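Local structure of pectinesterase (Sitophilus oryzae, 4PMH) at residues T150-I161 with V179-I190. The protein hydrolyses the methyl esters of plant pectin, releasing methanol and polygalacturonate, and probably helps the weevil digest plant cell walls. Sequence-based numbering, arbitrary orientation.
Sequences TVFWVKAPAVQI and VALQTNSDQIQI
Trp153 and Gln182, neighbours on adjoining parallel strands, both carry CG anti to the backbone N (chi1 -166° for Trp153), and their side chains run alongside each other, pointing the same way. The extended glutamine lays its amide over one face of the indole, the two planes 26° apart and NE2 3.5 Å above the ring plane, offset toward the rim. In the plane of that amide, NE2 donates to Thr150 OG1 at 2.9 Å, while OE1 is hydrogen-bonded to Ser206 OG; bonds at both ends thus fix the amide's rotation. An alanine in place of Trp153 would probably leave this face of the amide uncovered and open a gap against Met133 and Cys137 of helix 131-138.

On the inward side, Leu181 CD1 meets Ile161 CD1 tip to tip at 3.7 Å and also touches the Phe152 ring, and Ile188 CD1 reaches Val154 CG1 at 4.0 Å. Farther along, Gln160 NE2 bonds Gln189 OE1 at 2.9 Å from above its carbonyl plane, the amides 79° apart; Thr90 and the Pro33 carbonyl take their other ends. Backbone bonds such as Val154 N to Gln182 O (2.9 Å) keep the strands in register. The side chain of Val179, at one end of the contact, lies about 4 Å from that of Asp200, the probable proton donor. Aliphatic packing inside and a glutamine pair stacked between successive coils fit the right-handed parallel beta-helix of pectinesterases.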
loop_
_atom_site.group_PDB
_atom_site.type_symbol
_atom_site.label_atom_id
_atom_site.label_comp_id
_atom_site.label_asym_id
_atom_site.label_seq_id
_atom_site.Cartn_x
_atom_site.Cartn_y
_atom_site.Cartn_z
ATOM N N THR A 150 -11.665 -1.635 -3.630
ATOM C CA THR A 150 -10.782 -2.367 -2.714
ATOM C C THR A 150 -11.301 -3.750 -2.414
ATOM O O THR A 150 -12.459 -3.902 -2.029
ATOM C CB THR A 150 -10.578 -1.620 -1.380
ATOM O OG1 THR A 150 -9.942 -0.359 -1.613
ATOM C CG2 THR A 150 -9.703 -2.438 -0.431
ATOM N N VAL A 151 -10.440 -4.751 -2.573
ATOM C CA VAL A 151 -10.798 -6.145 -2.252
ATOM C C VAL A 151 -10.778 -6.433 -0.733
ATOM O O VAL A 151 -11.728 -6.995 -0.197
ATOM C CB VAL A 151 -9.921 -7.145 -3.049
ATOM C CG1 VAL A 151 -10.123 -8.577 -2.583
ATOM C CG2 VAL A 151 -10.201 -7.000 -4.536
ATOM N N PHE A 152 -9.724 -6.000 -0.053
ATOM C CA PHE A 152 -9.581 -6.137 1.402
ATOM C C PHE A 152 -9.413 -4.722 2.004
ATOM O O PHE A 152 -8.399 -4.055 1.781
ATOM C CB PHE A 152 -8.352 -7.005 1.662
ATOM C CG PHE A 152 -8.318 -7.705 2.996
ATOM C CD1 PHE A 152 -8.232 -6.988 4.186
ATOM C CD2 PHE A 152 -8.232 -9.094 3.052
ATOM C CE1 PHE A 152 -8.148 -7.651 5.408
ATOM C CE2 PHE A 152 -8.131 -9.762 4.263
ATOM C CZ PHE A 152 -8.082 -9.031 5.449
ATOM N N TRP A 153 -10.411 -4.272 2.773
ATOM C CA TRP A 153 -10.539 -2.880 3.197
ATOM C C TRP A 153 -10.508 -2.804 4.732
ATOM O O TRP A 153 -11.423 -3.268 5.392
ATOM C CB TRP A 153 -11.859 -2.316 2.672
ATOM C CG TRP A 153 -12.004 -0.812 2.742
ATOM C CD1 TRP A 153 -11.296 0.067 3.521
ATOM C CD2 TRP A 153 -12.957 -0.025 2.023
ATOM N NE1 TRP A 153 -11.737 1.351 3.312
ATOM C CE2 TRP A 153 -12.761 1.319 2.398
ATOM C CE3 TRP A 153 -13.945 -0.328 1.076
ATOM C CZ2 TRP A 153 -13.506 2.357 1.857
ATOM C CZ3 TRP A 153 -14.701 0.703 0.548
ATOM C CH2 TRP A 153 -14.474 2.033 0.931
ATOM N N VAL A 154 -9.441 -2.234 5.285
ATOM C CA VAL A 154 -9.238 -2.216 6.734
ATOM C C VAL A 154 -9.455 -0.800 7.254
ATOM O O VAL A 154 -8.667 0.093 6.947
ATOM C CB VAL A 154 -7.813 -2.662 7.105
ATOM C CG1 VAL A 154 -7.632 -2.683 8.619
ATOM C CG2 VAL A 154 -7.502 -4.017 6.510
ATOM N N LYS A 155 -10.527 -0.620 8.028
ATOM C CA LYS A 155 -10.843 0.620 8.729
ATOM C C LYS A 155 -10.785 0.479 10.248
ATOM O O LYS A 155 -11.354 1.303 10.938
ATOM C CB LYS A 155 -12.255 1.093 8.343
ATOM C CG LYS A 155 -12.351 1.560 6.905
ATOM C CD LYS A 155 -13.776 1.929 6.501
ATOM C CE LYS A 155 -14.114 3.384 6.800
ATOM N NZ LYS A 155 -13.525 4.333 5.815
ATOM N N ALA A 156 -10.135 -0.556 10.773
ATOM C CA ALA A 156 -9.980 -0.713 12.206
ATOM C C ALA A 156 -8.499 -0.715 12.534
ATOM O O ALA A 156 -7.690 -1.193 11.745
ATOM C CB ALA A 156 -10.613 -2.020 12.683
ATOM N N PRO A 157 -8.135 -0.175 13.707
ATOM C CA PRO A 157 -6.744 -0.242 14.151
ATOM C C PRO A 157 -6.345 -1.632 14.604
ATOM O O PRO A 157 -7.196 -2.450 14.891
ATOM C CB PRO A 157 -6.691 0.735 15.339
ATOM C CG PRO A 157 -8.087 0.842 15.822
ATOM C CD PRO A 157 -8.991 0.591 14.637
ATOM N N ALA A 158 -5.047 -1.908 14.635
ATOM C CA ALA A 158 -4.541 -3.121 15.290
ATOM C C ALA A 158 -4.784 -4.441 14.537
ATOM O O ALA A 158 -4.636 -5.534 15.105
ATOM C CB ALA A 158 -5.137 -3.227 16.695
ATOM N N VAL A 159 -5.172 -4.341 13.269
ATOM C CA VAL A 159 -5.370 -5.508 12.462
ATOM C C VAL A 159 -4.027 -6.066 12.008
ATOM O O VAL A 159 -3.139 -5.310 11.589
ATOM C CB VAL A 159 -6.217 -5.185 11.203
ATOM C CG1 VAL A 159 -6.277 -6.387 10.295
ATOM C CG2 VAL A 159 -7.604 -4.754 11.615
ATOM N N GLN A 160 -3.914 -7.391 12.070
ATOM C CA GLN A 160 -2.798 -8.129 11.526
ATOM C C GLN A 160 -3.301 -8.974 10.330
ATOM O O GLN A 160 -4.326 -9.667 10.435
ATOM C CB GLN A 160 -2.177 -9.040 12.606
ATOM C CG GLN A 160 -1.632 -8.291 13.823
ATOM C CD GLN A 160 -1.023 -9.220 14.866
ATOM O OE1 GLN A 160 -1.306 -10.424 14.891
ATOM N NE2 GLN A 160 -0.218 -8.661 15.754
ATOM N N ILE A 161 -2.601 -8.885 9.195
ATOM C CA ILE A 161 -2.923 -9.667 8.004
ATOM C C ILE A 161 -1.698 -10.518 7.718
ATOM O O ILE A 161 -0.606 -9.980 7.557
ATOM C CB ILE A 161 -3.227 -8.764 6.777
ATOM C CG1 ILE A 161 -4.434 -7.870 7.025
ATOM C CG2 ILE A 161 -3.498 -9.630 5.558
ATOM C CD1 ILE A 161 -4.661 -6.838 5.917
ATOM N N VAL A 179 -7.800 -1.558 -6.448
ATOM C CA VAL A 179 -7.097 -1.705 -5.192
ATOM C C VAL A 179 -7.253 -3.125 -4.658
ATOM O O VAL A 179 -8.340 -3.674 -4.630
ATOM C CB VAL A 179 -7.591 -0.690 -4.125
ATOM C CG1 VAL A 179 -6.887 -0.923 -2.781
ATOM C CG2 VAL A 179 -7.356 0.734 -4.602
ATOM N N ALA A 180 -6.143 -3.694 -4.218
ATOM C CA ALA A 180 -6.153 -5.001 -3.578
ATOM C C ALA A 180 -6.339 -4.828 -2.092
ATOM O O ALA A 180 -7.335 -5.288 -1.545
ATOM C CB ALA A 180 -4.881 -5.787 -3.878
ATOM N N LEU A 181 -5.384 -4.164 -1.442
ATOM C CA LEU A 181 -5.477 -3.841 -0.024
ATOM C C LEU A 181 -5.537 -2.325 0.182
ATOM O O LEU A 181 -4.782 -1.555 -0.454
ATOM C CB LEU A 181 -4.280 -4.432 0.730
ATOM C CG LEU A 181 -4.127 -4.151 2.214
ATOM C CD1 LEU A 181 -5.301 -4.764 2.967
ATOM C CD2 LEU A 181 -2.818 -4.664 2.813
ATOM N N GLN A 182 -6.441 -1.904 1.070
ATOM C CA GLN A 182 -6.512 -0.518 1.532
ATOM C C GLN A 182 -6.502 -0.466 3.048
ATOM O O GLN A 182 -7.359 -1.084 3.685
ATOM C CB GLN A 182 -7.784 0.183 1.057
ATOM C CG GLN A 182 -7.874 1.605 1.604
ATOM C CD GLN A 182 -9.155 2.335 1.268
ATOM O OE1 GLN A 182 -9.443 3.390 1.851
ATOM N NE2 GLN A 182 -9.914 1.806 0.317
ATOM N N THR A 183 -5.575 0.309 3.615
ATOM C CA THR A 183 -5.526 0.510 5.079
ATOM C C THR A 183 -5.889 1.974 5.402
ATOM O O THR A 183 -5.374 2.911 4.776
ATOM C CB THR A 183 -4.146 0.127 5.702
ATOM O OG1 THR A 183 -3.175 1.121 5.402
ATOM C CG2 THR A 183 -3.644 -1.227 5.211
ATOM N N ASN A 184 -6.783 2.145 6.377
ATOM C CA ASN A 184 -7.311 3.455 6.785
ATOM C C ASN A 184 -7.041 3.790 8.251
ATOM O O ASN A 184 -7.418 4.870 8.714
ATOM C CB ASN A 184 -8.814 3.448 6.536
ATOM C CG ASN A 184 -9.471 4.790 6.758
ATOM O OD1 ASN A 184 -10.253 4.949 7.691
ATOM N ND2 ASN A 184 -9.220 5.742 5.870
ATOM N N SER A 185 -6.377 2.893 8.970
ATOM C CA SER A 185 -6.220 3.021 10.409
ATOM C C SER A 185 -4.801 2.790 10.874
ATOM O O SER A 185 -3.939 2.403 10.104
ATOM C CB SER A 185 -7.095 1.990 11.112
ATOM O OG SER A 185 -8.447 2.294 10.918
ATOM N N ASP A 186 -4.604 2.999 12.166
ATOM C CA ASP A 186 -3.287 2.974 12.792
ATOM C C ASP A 186 -2.987 1.566 13.321
ATOM O O ASP A 186 -3.900 0.822 13.676
ATOM C CB ASP A 186 -3.278 4.008 13.937
ATOM C CG ASP A 186 -1.880 4.248 14.542
ATOM O OD1 ASP A 186 -0.877 4.307 13.810
ATOM O OD2 ASP A 186 -1.809 4.414 15.778
ATOM N N GLN A 187 -1.693 1.238 13.362
ATOM C CA GLN A 187 -1.146 -0.005 13.897
ATOM C C GLN A 187 -1.533 -1.257 13.134
ATOM O O GLN A 187 -1.769 -2.314 13.729
ATOM C CB GLN A 187 -1.455 -0.138 15.402
ATOM C CG GLN A 187 -1.001 1.093 16.162
ATOM C CD GLN A 187 -1.248 1.021 17.641
ATOM O OE1 GLN A 187 -1.370 -0.069 18.232
ATOM N NE2 GLN A 187 -1.319 2.197 18.270
ATOM N N ILE A 188 -1.558 -1.147 11.811
ATOM C CA ILE A 188 -1.787 -2.290 10.943
ATOM C C ILE A 188 -0.471 -3.012 10.649
ATOM O O ILE A 188 0.554 -2.387 10.351
ATOM C CB ILE A 188 -2.403 -1.880 9.590
ATOM C CG1 ILE A 188 -3.579 -0.934 9.787
ATOM C CG2 ILE A 188 -2.866 -3.116 8.830
ATOM C CD1 ILE A 188 -4.577 -1.374 10.826
ATOM N N GLN A 189 -0.505 -4.331 10.703
ATOM C CA GLN A 189 0.669 -5.132 10.462
ATOM C C GLN A 189 0.334 -6.115 9.352
ATOM O O GLN A 189 -0.678 -6.815 9.427
ATOM C CB GLN A 189 1.055 -5.894 11.730
ATOM C CG GLN A 189 1.359 -5.028 12.932
ATOM C CD GLN A 189 1.541 -5.865 14.188
ATOM O OE1 GLN A 189 0.628 -5.998 14.990
ATOM N NE2 GLN A 189 2.710 -6.464 14.342
ATOM N N ILE A 190 1.168 -6.150 8.319
ATOM C CA ILE A 190 0.997 -7.075 7.193
ATOM C C ILE A 190 2.257 -7.928 7.119
ATOM O O ILE A 190 3.356 -7.397 6.937
ATOM C CB ILE A 190 0.850 -6.319 5.862
ATOM C CG1 ILE A 190 -0.321 -5.356 5.891
ATOM C CG2 ILE A 190 0.691 -7.297 4.711
ATOM C CD1 ILE A 190 -0.070 -4.096 6.674
#